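Local atomic coordinates of spore coat polysaccharide biosynthesis protein SpsE (Bacillus subtilis, PDB entry 1VLI), a protein that takes part in spore coat polysaccharide biosynthesis, probably as a sialic acid synthase-like enzyme of the NeuB family that condenses a sugar with phosphoenolpyruvate. Residues A[143-148]-A[163-168]; A[175-180]-A[186-191]; A[207-212]-A[221-226]. All coordinates share one frame; numbering follows the deposited sequence.

Interaction 1 (A[143-148]-A[163-168])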
ATOM      1  N   TYR A 143       6.005  -1.511  -2.278  1.00 66.15           N
ATOM      2  CA  TYR A 143       7.434  -1.164  -2.437  1.00 66.92           C
ATOM      3  C   TYR A 143       8.014  -0.415  -1.241  1.00 64.86           C
ATOM      4  O   TYR A 143       9.232  -0.349  -1.086  1.00 65.16           O
ATOM      5  CB  TYR A 143       7.704  -0.420  -3.752  1.00 70.03           C
ATOM      6  CG  TYR A 143       7.296  -1.213  -4.967  1.00 80.16           C
ATOM      7  CD1 TYR A 143       7.531  -2.599  -5.031  1.00 91.75           C
ATOM      8  CD2 TYR A 143       6.660  -0.599  -6.050  1.00 92.01           C
ATOM      9  CE1 TYR A 143       7.150  -3.360  -6.142  1.00 89.26           C
ATOM     10  CE2 TYR A 143       6.273  -1.352  -7.181  1.00 94.61           C
ATOM     11  CZ  TYR A 143       6.530  -2.732  -7.216  1.00 89.91           C
ATOM     12  OH  TYR A 143       6.167  -3.489  -8.306  1.00 87.52           O
ATOM     13  N   GLU A 144       7.138   0.102  -0.385  1.00 60.10           N
ATOM     14  CA  GLU A 144       7.531   0.642   0.908  1.00 56.40           C
ATOM     15  C   GLU A 144       7.447  -0.367   2.049  1.00 54.66           C
ATOM     16  O   GLU A 144       7.498   0.021   3.221  1.00 53.77           O
ATOM     17  CB  GLU A 144       6.670   1.862   1.262  1.00 57.98           C
ATOM     18  CG  GLU A 144       7.076   3.148   0.553  1.00 56.01           C
ATOM     19  CD  GLU A 144       6.847   3.104  -0.943  1.00 57.30           C
ATOM     20  OE1 GLU A 144       5.717   2.779  -1.343  1.00 58.86           O
ATOM     21  OE2 GLU A 144       7.784   3.415  -1.717  1.00 53.85           O
ATOM     22  N   ILE A 145       7.308  -1.657   1.746  1.00 53.44           N
ATOM     23  CA  ILE A 145       7.265  -2.645   2.825  1.00 52.37           C
ATOM     24  C   ILE A 145       8.523  -2.622   3.703  1.00 53.60           C
ATOM     25  O   ILE A 145       8.488  -3.039   4.861  1.00 58.63           O
ATOM     26  CB  ILE A 145       7.002  -4.065   2.299  1.00 52.89           C
ATOM     27  CG1 ILE A 145       6.574  -4.960   3.443  1.00 45.14           C
ATOM     28  CG2 ILE A 145       8.247  -4.672   1.527  1.00 52.90           C
ATOM     29  CD1 ILE A 145       5.966  -6.283   2.946  1.00 54.72           C
ATOM     30  N   ASN A 146       9.623  -2.105   3.168  1.00 53.02           N
ATOM     31  CA  ASN A 146      10.899  -2.108   3.888  1.00 53.40           C
ATOM     32  C   ASN A 146      11.341  -0.701   4.232  1.00 53.00           C
ATOM     33  O   ASN A 146      12.488  -0.492   4.608  1.00 56.11           O
ATOM     34  CB  ASN A 146      11.990  -2.856   3.079  1.00 50.96           C
ATOM     35  CG  ASN A 146      12.454  -2.070   1.859  1.00 59.97           C
ATOM     36  OD1 ASN A 146      11.730  -1.189   1.367  1.00 51.13           O
ATOM     37  ND2 ASN A 146      13.666  -2.379   1.354  1.00 52.77           N
ATOM     38  N   HIS A 147      10.429   0.265   4.127  1.00 51.83           N
ATOM     39  CA  HIS A 147      10.744   1.619   4.520  1.00 54.59           C
ATOM     40  C   HIS A 147      10.495   1.702   6.002  1.00 57.47           C
ATOM     41  O   HIS A 147       9.491   2.296   6.477  1.00 62.19           O
ATOM     42  CB  HIS A 147       9.867   2.624   3.780  1.00 56.56           C
ATOM     43  CG  HIS A 147      10.339   4.033   3.893  1.00 54.24           C
ATOM     44  ND1 HIS A 147      11.149   4.473   4.922  1.00 56.68           N
ATOM     45  CD2 HIS A 147      10.124   5.105   3.097  1.00 48.92           C
ATOM     46  CE1 HIS A 147      11.410   5.756   4.754  1.00 54.19           C
ATOM     47  NE2 HIS A 147      10.791   6.168   3.660  1.00 51.45           N
ATOM     48  N   LEU A 148      11.430   1.123   6.737  1.00 55.17           N
ATOM     49  CA  LEU A 148      11.292   0.940   8.171  1.00 54.19           C
ATOM     50  C   LEU A 148      11.204   2.261   8.941  1.00 54.58           C
ATOM     51  O   LEU A 148      10.380   2.370   9.847  1.00 55.73           O
ATOM     52  CB  LEU A 148      12.388   0.010   8.720  1.00 52.42           C
ATOM     53  CG  LEU A 148      12.528  -1.406   8.105  1.00 45.91           C
ATOM     54  CD1 LEU A 148      13.378  -2.217   9.046  1.00 52.25           C
ATOM     55  CD2 LEU A 148      11.182  -2.163   7.840  1.00 44.97           C
ATOM     56  N   PHE A 163      -0.799  -2.692   5.244  1.00 55.58           N
ATOM     57  CA  PHE A 163       0.356  -2.757   4.347  1.00 53.02           C
ATOM     58  C   PHE A 163       0.279  -3.890   3.334  1.00 54.16           C
ATOM     59  O   PHE A 163      -0.287  -4.939   3.604  1.00 60.18           O
ATOM     60  CB  PHE A 163       1.693  -2.628   5.077  1.00 48.30           C
ATOM     61  CG  PHE A 163       2.105  -3.841   5.862  1.00 58.98           C
ATOM     62  CD1 PHE A 163       2.786  -4.919   5.237  1.00 48.63           C
ATOM     63  CD2 PHE A 163       1.887  -3.896   7.236  1.00 52.62           C
ATOM     64  CE1 PHE A 163       3.223  -5.990   5.965  1.00 45.11           C
ATOM     65  CE2 PHE A 163       2.310  -5.005   7.980  1.00 58.51           C
ATOM     66  CZ  PHE A 163       2.996  -6.046   7.347  1.00 41.97           C
ATOM     67  N   SER A 164       0.789  -3.630   2.139  1.00 50.71           N
ATOM     68  CA  SER A 164       0.666  -4.554   1.057  1.00 51.87           C
ATOM     69  C   SER A 164       1.955  -5.356   0.911  1.00 52.23           C
ATOM     70  O   SER A 164       3.005  -4.960   1.409  1.00 53.02           O
ATOM     71  CB  SER A 164       0.325  -3.781  -0.198  1.00 51.19           C
ATOM     72  OG  SER A 164      -1.089  -3.653  -0.309  1.00 66.77           O
ATOM     73  N   THR A 165       1.887  -6.485   0.238  1.00 55.34           N
ATOM     74  CA  THR A 165       3.038  -7.385   0.223  1.00 56.73           C
ATOM     75  C   THR A 165       3.418  -7.959  -1.142  1.00 58.24           C
ATOM     76  O   THR A 165       3.927  -9.095  -1.208  1.00 60.27           O
ATOM     77  CB  THR A 165       2.782  -8.555   1.193  1.00 58.21           C
ATOM     78  OG1 THR A 165       1.655  -9.305   0.736  1.00 53.08           O
ATOM     79  CG2 THR A 165       2.367  -8.056   2.595  1.00 55.91           C
ATOM     80  N   ALA A 166       3.193  -7.215  -2.229  1.00 56.29           N
ATOM     81  CA  ALA A 166       3.548  -7.738  -3.553  1.00 57.37           C
ATOM     82  C   ALA A 166       5.031  -8.022  -3.615  1.00 60.51           C
ATOM     83  O   ALA A 166       5.857  -7.170  -3.238  1.00 61.35           O
ATOM     84  CB  ALA A 166       3.168  -6.789  -4.657  1.00 55.29           C
ATOM     85  N   GLY A 167       5.372  -9.222  -4.075  1.00 60.93           N
ATOM     86  CA  GLY A 167       6.781  -9.608  -4.263  1.00 62.88           C
ATOM     87  C   GLY A 167       7.613  -9.838  -3.003  1.00 63.27           C
ATOM     88  O   GLY A 167       8.836  -9.972  -3.093  1.00 66.31           O
ATOM     89  N   ALA A 168       6.949  -9.905  -1.842  1.00 61.87           N
ATOM     90  CA  ALA A 168       7.616  -9.980  -0.547  1.00 60.75           C
ATOM     91  C   ALA A 168       7.799 -11.434  -0.190  1.00 61.79           C
ATOM     92  O   ALA A 168       7.066 -12.288  -0.672  1.00 63.29           O
ATOM     93  CB  ALA A 168       6.792  -9.285   0.529  1.00 58.17           C
TER

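Interaction 2 (A[175-180]-A[186-191])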
ATOM      1  N   GLU A 175       9.272  -8.363   9.329  1.00 58.36           N
ATOM      2  CA  GLU A 175      10.082  -7.245   9.751  1.00 57.31           C
ATOM      3  C   GLU A 175       9.245  -5.976   9.762  1.00 57.73           C
ATOM      4  O   GLU A 175       9.406  -5.122  10.637  1.00 59.86           O
ATOM      5  CB  GLU A 175      11.307  -7.077   8.844  1.00 54.13           C
ATOM      6  CG  GLU A 175      12.306  -6.046   9.341  1.00 51.87           C
ATOM      7  CD  GLU A 175      13.643  -6.097   8.617  1.00 59.39           C
ATOM      8  OE1 GLU A 175      13.689  -6.697   7.530  1.00 62.85           O
ATOM      9  OE2 GLU A 175      14.651  -5.545   9.133  1.00 53.32           O
ATOM     10  N   ALA A 176       8.369  -5.854   8.775  1.00 57.31           N
ATOM     11  CA  ALA A 176       7.442  -4.728   8.685  1.00 54.04           C
ATOM     12  C   ALA A 176       6.473  -4.772   9.859  1.00 58.15           C
ATOM     13  O   ALA A 176       6.173  -3.726  10.485  1.00 58.00           O
ATOM     14  CB  ALA A 176       6.698  -4.769   7.378  1.00 48.88           C
ATOM     15  N   TRP A 177       6.005  -5.985  10.162  1.00 57.85           N
ATOM     16  CA  TRP A 177       5.075  -6.224  11.256  1.00 58.85           C
ATOM     17  C   TRP A 177       5.673  -5.855  12.616  1.00 61.69           C
ATOM     18  O   TRP A 177       5.091  -5.023  13.357  1.00 62.61           O
ATOM     19  CB  TRP A 177       4.614  -7.670  11.241  1.00 56.54           C
ATOM     20  CG  TRP A 177       3.643  -8.040  12.350  1.00 59.35           C
ATOM     21  CD1 TRP A 177       2.273  -7.815  12.388  1.00 61.65           C
ATOM     22  CD2 TRP A 177       3.964  -8.705  13.566  1.00 56.38           C
ATOM     23  NE1 TRP A 177       1.744  -8.292  13.565  1.00 62.54           N
ATOM     24  CE2 TRP A 177       2.757  -8.856  14.301  1.00 61.59           C
ATOM     25  CE3 TRP A 177       5.155  -9.210  14.111  1.00 60.02           C
ATOM     26  CZ2 TRP A 177       2.717  -9.468  15.548  1.00 63.19           C
ATOM     27  CZ3 TRP A 177       5.121  -9.807  15.348  1.00 63.08           C
ATOM     28  CH2 TRP A 177       3.910  -9.943  16.059  1.00 67.78           C
ATOM     29  N   ARG A 178       6.828  -6.455  12.920  1.00 59.66           N
ATOM     30  CA  ARG A 178       7.589  -6.178  14.136  1.00 61.66           C
ATOM     31  C   ARG A 178       7.889  -4.716  14.361  1.00 59.26           C
ATOM     32  O   ARG A 178       7.907  -4.264  15.495  1.00 60.56           O
ATOM     33  CB  ARG A 178       8.935  -6.904  14.112  1.00 59.61           C
ATOM     34  CG  ARG A 178       8.843  -8.315  14.629  1.00 80.65           C
ATOM     35  CD  ARG A 178      10.192  -8.929  14.979  1.00 99.03           C
ATOM     36  NE  ARG A 178      10.548  -8.692  16.376  1.00111.07           N
ATOM     37  CZ  ARG A 178      11.544  -9.298  17.013  1.00116.34           C
ATOM     38  NH1 ARG A 178      12.300 -10.194  16.387  1.00120.53           N
ATOM     39  NH2 ARG A 178      11.784  -9.013  18.287  1.00119.47           N
ATOM     40  N   THR A 179       8.198  -4.012  13.280  1.00 56.89           N
ATOM     41  CA  THR A 179       8.575  -2.611  13.335  1.00 57.64           C
ATOM     42  C   THR A 179       7.399  -1.731  13.797  1.00 57.35           C
ATOM     43  O   THR A 179       7.593  -0.745  14.517  1.00 58.66           O
ATOM     44  CB  THR A 179       9.040  -2.168  11.924  1.00 59.16           C
ATOM     45  OG1 THR A 179      10.208  -2.903  11.540  1.00 59.31           O
ATOM     46  CG2 THR A 179       9.508  -0.755  11.929  1.00 50.40           C
ATOM     47  N   ILE A 180       6.189  -2.073  13.359  1.00 54.78           N
ATOM     48  CA  ILE A 180       4.990  -1.323  13.746  1.00 55.18           C
ATOM     49  C   ILE A 180       4.624  -1.694  15.174  1.00 58.85           C
ATOM     50  O   ILE A 180       4.272  -0.822  15.982  1.00 60.82           O
ATOM     51  CB  ILE A 180       3.820  -1.620  12.786  1.00 52.60           C
ATOM     52  CG1 ILE A 180       4.203  -1.185  11.372  1.00 41.47           C
ATOM     53  CG2 ILE A 180       2.505  -0.943  13.271  1.00 58.00           C
ATOM     54  CD1 ILE A 180       3.357  -1.860  10.307  1.00 40.91           C
ATOM     55  N   ASN A 186      -0.773  -1.908  17.606  1.00 60.15           N
ATOM     56  CA  ASN A 186      -1.130  -3.270  17.240  1.00 62.42           C
ATOM     57  C   ASN A 186      -2.359  -3.397  16.348  1.00 61.10           C
ATOM     58  O   ASN A 186      -2.918  -4.477  16.257  1.00 62.72           O
ATOM     59  CB  ASN A 186      -1.186  -4.225  18.470  1.00 62.42           C
ATOM     60  CG  ASN A 186      -2.245  -3.833  19.485  1.00 70.10           C
ATOM     61  N   GLN A 187      -2.733  -2.323  15.650  1.00 60.10           N
ATOM     62  CA  GLN A 187      -3.877  -2.317  14.705  1.00 57.97           C
ATOM     63  C   GLN A 187      -3.379  -2.441  13.270  1.00 56.16           C
ATOM     64  O   GLN A 187      -3.342  -1.453  12.522  1.00 52.40           O
ATOM     65  CB  GLN A 187      -4.691  -1.020  14.845  1.00 57.59           C
ATOM     66  CG  GLN A 187      -4.830  -0.538  16.285  1.00 60.01           C
ATOM     67  CD  GLN A 187      -5.107   0.954  16.379  1.00 63.93           C
ATOM     68  OE1 GLN A 187      -6.261   1.347  16.298  1.00 60.27           O
ATOM     69  NE2 GLN A 187      -4.048   1.789  16.560  1.00 50.49           N
ATOM     70  N   ILE A 188      -2.974  -3.657  12.906  1.00 56.58           N
ATOM     71  CA  ILE A 188      -2.253  -3.917  11.651  1.00 54.44           C
ATOM     72  C   ILE A 188      -3.066  -4.846  10.766  1.00 52.50           C
ATOM     73  O   ILE A 188      -3.667  -5.787  11.265  1.00 49.99           O
ATOM     74  CB  ILE A 188      -0.911  -4.558  11.971  1.00 56.56           C
ATOM     75  CG1 ILE A 188      -0.092  -3.636  12.853  1.00 51.43           C
ATOM     76  CG2 ILE A 188      -0.141  -4.927  10.705  1.00 54.25           C
ATOM     77  CD1 ILE A 188       1.118  -4.329  13.477  1.00 48.56           C
ATOM     78  N   ALA A 189      -3.118  -4.543   9.464  1.00 53.44           N
ATOM     79  CA  ALA A 189      -3.738  -5.414   8.447  1.00 53.05           C
ATOM     80  C   ALA A 189      -2.691  -5.613   7.356  1.00 54.79           C
ATOM     81  O   ALA A 189      -2.002  -4.656   6.973  1.00 54.97           O
ATOM     82  CB  ALA A 189      -5.003  -4.810   7.862  1.00 46.77           C
ATOM     83  N   ILE A 190      -2.589  -6.840   6.856  1.00 53.10           N
ATOM     84  CA  ILE A 190      -1.537  -7.215   5.894  1.00 52.99           C
ATOM     85  C   ILE A 190      -2.257  -7.671   4.635  1.00 52.64           C
ATOM     86  O   ILE A 190      -3.044  -8.595   4.707  1.00 50.77           O
ATOM     87  CB  ILE A 190      -0.695  -8.387   6.472  1.00 54.36           C
ATOM     88  CG1 ILE A 190      -0.096  -7.999   7.836  1.00 56.69           C
ATOM     89  CG2 ILE A 190       0.403  -8.822   5.484  1.00 49.47           C
ATOM     90  CD1 ILE A 190       0.836  -9.025   8.440  1.00 52.37           C
HETATM   91  N   MSE A 191      -2.026  -7.009   3.497  1.00 51.85           N
HETATM   92  CA  MSE A 191      -2.700  -7.397   2.257  1.00 50.98           C
HETATM   93  C   MSE A 191      -1.784  -8.306   1.437  1.00 53.44           C
HETATM   94  O   MSE A 191      -0.641  -7.982   1.207  1.00 57.44           O
HETATM   95  CB  MSE A 191      -3.076  -6.201   1.413  1.00 49.57           C
HETATM   96  CG  MSE A 191      -3.832  -5.048   2.172  1.00 50.72           C
HETATM   97 SE   MSE A 191      -5.587  -5.609   2.720  1.00 61.36          SE
HETATM   98  CE  MSE A 191      -6.534  -5.369   1.028  1.00 66.65           C
TER

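Interaction 3 (A[207-212]-A[221-226])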
ATOM      1  N   SER A 207      -3.603 -19.409  -1.629  1.00 52.23           N
ATOM      2  CA  SER A 207      -3.217 -20.201  -0.454  1.00 55.43           C
ATOM      3  C   SER A 207      -2.306 -19.387   0.488  1.00 56.61           C
ATOM      4  O   SER A 207      -2.096 -19.761   1.631  1.00 61.05           O
ATOM      5  CB  SER A 207      -2.575 -21.541  -0.844  1.00 57.15           C
ATOM      6  OG  SER A 207      -1.544 -21.315  -1.775  1.00 60.31           O
ATOM      7  N   VAL A 208      -1.811 -18.250   0.016  1.00 54.85           N
ATOM      8  CA  VAL A 208      -1.016 -17.369   0.824  1.00 53.69           C
ATOM      9  C   VAL A 208      -1.808 -16.738   1.962  1.00 58.25           C
ATOM     10  O   VAL A 208      -1.253 -16.456   3.037  1.00 59.04           O
ATOM     11  CB  VAL A 208      -0.398 -16.268  -0.048  1.00 55.28           C
ATOM     12  CG1 VAL A 208       0.099 -15.077   0.797  1.00 59.10           C
ATOM     13  CG2 VAL A 208       0.714 -16.831  -0.894  1.00 53.29           C
ATOM     14  N   ILE A 209      -3.103 -16.507   1.732  1.00 59.83           N
ATOM     15  CA  ILE A 209      -3.944 -15.864   2.734  1.00 57.13           C
ATOM     16  C   ILE A 209      -4.029 -16.640   4.071  1.00 55.44           C
ATOM     17  O   ILE A 209      -3.639 -16.069   5.089  1.00 55.70           O
ATOM     18  CB  ILE A 209      -5.341 -15.516   2.144  1.00 59.07           C
ATOM     19  CG1 ILE A 209      -5.193 -14.392   1.108  1.00 59.05           C
ATOM     20  CG2 ILE A 209      -6.324 -15.142   3.271  1.00 51.27           C
ATOM     21  CD1 ILE A 209      -6.501 -14.074   0.334  1.00 59.49           C
ATOM     22  N   PRO A 210      -4.522 -17.895   4.094  1.00 53.39           N
ATOM     23  CA  PRO A 210      -4.409 -18.730   5.314  1.00 54.28           C
ATOM     24  C   PRO A 210      -3.018 -18.913   5.896  1.00 54.30           C
ATOM     25  O   PRO A 210      -2.883 -18.922   7.117  1.00 58.10           O
ATOM     26  CB  PRO A 210      -5.055 -20.090   4.933  1.00 51.04           C
ATOM     27  CG  PRO A 210      -5.244 -20.061   3.482  1.00 50.20           C
ATOM     28  CD  PRO A 210      -5.316 -18.578   3.050  1.00 52.16           C
HETATM   29  N   MSE A 211      -1.989 -19.023   5.063  1.00 54.19           N
HETATM   30  CA  MSE A 211      -0.629 -19.127   5.559  1.00 50.65           C
HETATM   31  C   MSE A 211      -0.282 -17.880   6.384  1.00 54.73           C
HETATM   32  O   MSE A 211       0.156 -17.993   7.537  1.00 54.87           O
HETATM   33  CB  MSE A 211       0.337 -19.249   4.386  1.00 51.07           C
HETATM   34  CG  MSE A 211       1.760 -19.526   4.773  1.00 49.02           C
HETATM   35 SE   MSE A 211       2.768 -17.950   5.199  1.00 62.91          SE
HETATM   36  CE  MSE A 211       2.971 -17.137   3.346  1.00 58.73           C
ATOM     37  N   LEU A 212      -0.471 -16.686   5.808  1.00 53.36           N
ATOM     38  CA  LEU A 212      -0.218 -15.453   6.581  1.00 53.35           C
ATOM     39  C   LEU A 212      -1.049 -15.356   7.853  1.00 49.83           C
ATOM     40  O   LEU A 212      -0.574 -14.898   8.867  1.00 53.35           O
ATOM     41  CB  LEU A 212      -0.410 -14.182   5.753  1.00 49.36           C
ATOM     42  CG  LEU A 212       0.570 -14.002   4.604  1.00 62.23           C
ATOM     43  CD1 LEU A 212       0.185 -12.769   3.835  1.00 53.76           C
ATOM     44  CD2 LEU A 212       2.085 -13.978   5.059  1.00 55.94           C
ATOM     45  N   ILE A 221      -5.804 -10.182   7.943  1.00 54.08           N
ATOM     46  CA  ILE A 221      -5.252 -10.426   6.593  1.00 57.17           C
ATOM     47  C   ILE A 221      -6.279 -10.102   5.507  1.00 53.41           C
ATOM     48  O   ILE A 221      -7.418 -10.560   5.578  1.00 48.61           O
ATOM     49  CB  ILE A 221      -4.776 -11.921   6.441  1.00 58.38           C
ATOM     50  CG1 ILE A 221      -3.780 -12.315   7.539  1.00 61.13           C
ATOM     51  CG2 ILE A 221      -4.083 -12.167   5.092  1.00 62.98           C
ATOM     52  CD1 ILE A 221      -2.421 -11.817   7.318  1.00 46.68           C
ATOM     53  N   GLY A 222      -5.874  -9.320   4.504  1.00 51.15           N
ATOM     54  CA  GLY A 222      -6.710  -9.109   3.311  1.00 50.60           C
ATOM     55  C   GLY A 222      -6.106  -9.513   1.976  1.00 53.92           C
ATOM     56  O   GLY A 222      -5.093 -10.285   1.897  1.00 56.14           O
ATOM     57  N   PHE A 223      -6.745  -9.025   0.922  1.00 53.30           N
ATOM     58  CA  PHE A 223      -6.338  -9.270  -0.461  1.00 55.22           C
ATOM     59  C   PHE A 223      -6.617  -8.040  -1.329  1.00 57.31           C
ATOM     60  O   PHE A 223      -7.773  -7.645  -1.466  1.00 53.36           O
ATOM     61  CB  PHE A 223      -7.150 -10.450  -0.989  1.00 53.36           C
ATOM     62  CG  PHE A 223      -6.859 -10.830  -2.418  1.00 56.69           C
ATOM     63  CD1 PHE A 223      -5.561 -11.132  -2.833  1.00 58.05           C
ATOM     64  CD2 PHE A 223      -7.907 -10.982  -3.332  1.00 49.47           C
ATOM     65  CE1 PHE A 223      -5.282 -11.524  -4.154  1.00 60.45           C
ATOM     66  CE2 PHE A 223      -7.651 -11.368  -4.665  1.00 52.95           C
ATOM     67  CZ  PHE A 223      -6.334 -11.655  -5.076  1.00 61.66           C
ATOM     68  N   SER A 224      -5.574  -7.424  -1.894  1.00 58.41           N
ATOM     69  CA  SER A 224      -5.790  -6.435  -2.962  1.00 57.27           C
ATOM     70  C   SER A 224      -5.778  -7.186  -4.277  1.00 56.06           C
ATOM     71  O   SER A 224      -4.781  -7.838  -4.620  1.00 52.61           O
ATOM     72  CB  SER A 224      -4.745  -5.331  -2.985  1.00 56.93           C
ATOM     73  OG  SER A 224      -4.460  -4.899  -1.668  1.00 72.44           O
ATOM     74  N   ASP A 225      -6.900  -7.078  -4.992  1.00 53.11           N
ATOM     75  CA  ASP A 225      -7.171  -7.856  -6.178  1.00 54.63           C
ATOM     76  C   ASP A 225      -6.879  -7.075  -7.437  1.00 55.91           C
ATOM     77  O   ASP A 225      -7.519  -6.055  -7.693  1.00 59.33           O
ATOM     78  CB  ASP A 225      -8.627  -8.315  -6.154  1.00 51.90           C
ATOM     79  CG  ASP A 225      -8.950  -9.301  -7.261  1.00 59.64           C
ATOM     80  OD1 ASP A 225      -8.024  -9.821  -7.922  1.00 66.88           O
ATOM     81  OD2 ASP A 225     -10.120  -9.630  -7.538  1.00 66.32           O
ATOM     82  N   HIS A 226      -5.917  -7.555  -8.220  1.00 56.24           N
ATOM     83  CA  HIS A 226      -5.560  -6.926  -9.487  1.00 58.84           C
ATOM     84  C   HIS A 226      -6.051  -7.675 -10.726  1.00 60.83           C
ATOM     85  O   HIS A 226      -5.722  -7.303 -11.851  1.00 62.68           O
ATOM     86  CB  HIS A 226      -4.051  -6.690  -9.580  1.00 61.07           C
ATOM     87  CG  HIS A 226      -3.559  -5.596  -8.692  1.00 67.33           C
ATOM     88  ND1 HIS A 226      -2.381  -5.682  -7.987  1.00 75.61           N
ATOM     89  CD2 HIS A 226      -4.098  -4.394  -8.379  1.00 76.57           C
ATOM     90  CE1 HIS A 226      -2.208  -4.576  -7.286  1.00 78.95           C
ATOM     91  NE2 HIS A 226      -3.239  -3.780  -7.503  1.00 75.62           N
TER

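Interaction 1 (A[143-148]-A[163-168])
Ile145 CD1 carries this contact almost alone, reaching from the loop 143-148 into the bend where strand 161-164 runs out into the turn after it. The methyl meets Ala168 CB at 3.9 Å and Thr165 CG2 at 4.0 Å, and it approaches the Phe163 ring obliquely, with Ile145 CD1 4.1 Å from Phe163 CE1. CG1 of Ile145 lies anti to the backbone N (chi1 -164°) and the chain is extended beyond it, which carries CD1 out to all three partners. Against the backbone, the same methyl rests 3.6 Å from Ser164 O, a plain van der Waals contact; no hydrogen bond joins the two segments.

Polar groups of 163-168 are served in other ways. Ser164 OG bonds to Lys139, Thr165 OG1 to Met191 O and Lys301. A type II turn from Thr165 to Ala168, closed by Ala168 N to Thr165 O at 3.2 Å, brings Ala168 CB round to face Ile145, and Gly167 takes the positive phi within it. On the other side, a type I turn from Glu144 to His147 presents Ile145 and leads into helix 148-155.

The contact is buried at the C-terminal end of the barrel strands: Ile145 and Phe163 both also touch Ala176 of helix 170-181, while Phe163 leans on Ile188 and Ile190 of strand 188-193.

Interaction 2 (A[175-180]-A[186-191])
Ile188 CD1 fits between two side chains of helix 170-181, and here the packing is tight. It lies 3.7 Å from Ile180 CG2 and 3.8 Å from Trp177 CD1, the indole crossing Ile188 at about a right angle. CG1 of Ile188 stands beside its backbone N and anti to the carbonyl carbon (chi1 -59°), and from there the extended chain sends CD1 toward the helix. Ile188 CG2 backs up the same indole corner, 4.1 Å from Trp177 CD1. With an alanine here CD1 and CG2 are both gone, which is likely to open a gap between Ile180 and Trp177 and leave the indole freer to shift.

Packing is looser toward Ile190, whose CD1 comes only to 4.4 Å from Trp177 CD1. The loose side is at Arg178, which is exposed and whose CB points away from the strand; Trp177 is partly exposed, its ring also meeting Phe216.

Helix and strand segments run nearly antiparallel, at 166° with axes 10.2 Å apart, as expected where a helix returns along the sheet before the next strand. This is the second half of a beta-alpha-beta crossover, 161-164, 170-181, 188-193, the repeating unit of a TIM barrel.

Interaction 3 (A[207-212]-A[221-226])
Helix 208-215 and strand 220-225 close a beta-alpha-beta unit of the TIM barrel that starts with strand 188-193, and Ile209 and Leu212 pack on Ile221 and Phe223 to form the apolar seam between them. The two short segments run almost antiparallel, at 153°, with axes 8.6 Å apart. Leu212 makes the closest approach through the root of its side chain: Ile221 CD1 sits 3.5 Å from Leu212 CB. In Ile221 both side-chain torsions are near -60° or a little beyond (chi1 -55°, chi2 -78°), a bent shape that turns CD1 to Leu212 while CG2 remains beside Ile209. There the two isoleucines slide past each other in opposite directions, with Ile209 CG2 and Ile221 CG2 4.1 Å apart and Ile221 CG2 also 3.9 Å from Ile209 O.

Two residues farther along the strand, CD1 at the end of the other branch of Ile209 takes over, meeting Phe223 CB at 3.9 Å, and the side chains cross at about a right angle. Gly222, between the two large residues, offers only backbone to this helix. No hydrogen bond spans the contact.

Beyond Phe223 the strand leads to His226, which binds the zinc ion with His248. Helix 232-239 brings Ala237 against both Ile209 and Phe223, helix 170-181 sets Ile170 against Leu212, and strand 188-193 lies alongside, its Ile190 touching Ile221.

In the fold
The three contacts follow one another round the barrel, on the neighbouring strands 161-164, 188-193 and 220-225. Interactions 1 and 2 are stitched by a probable hydrogen bond of 2.7 Å from Met191 N to Phe163 O; Ala176 CB also packs on Ile145 O at 3.5 Å. Interactions 2 and 3 join through a probable bond from Gly222 N to Ile190 O, 2.9 Å, while selenomethionine Met191 CE packs 3.4 Å from Ser224 OG. Segment 221-226 of interaction 3 ends at the zinc ligand His226, which itself takes no part in the helix contact. The side chains of Ser164 and Phe223 lie about 8 Å and about 11 Å from the metal.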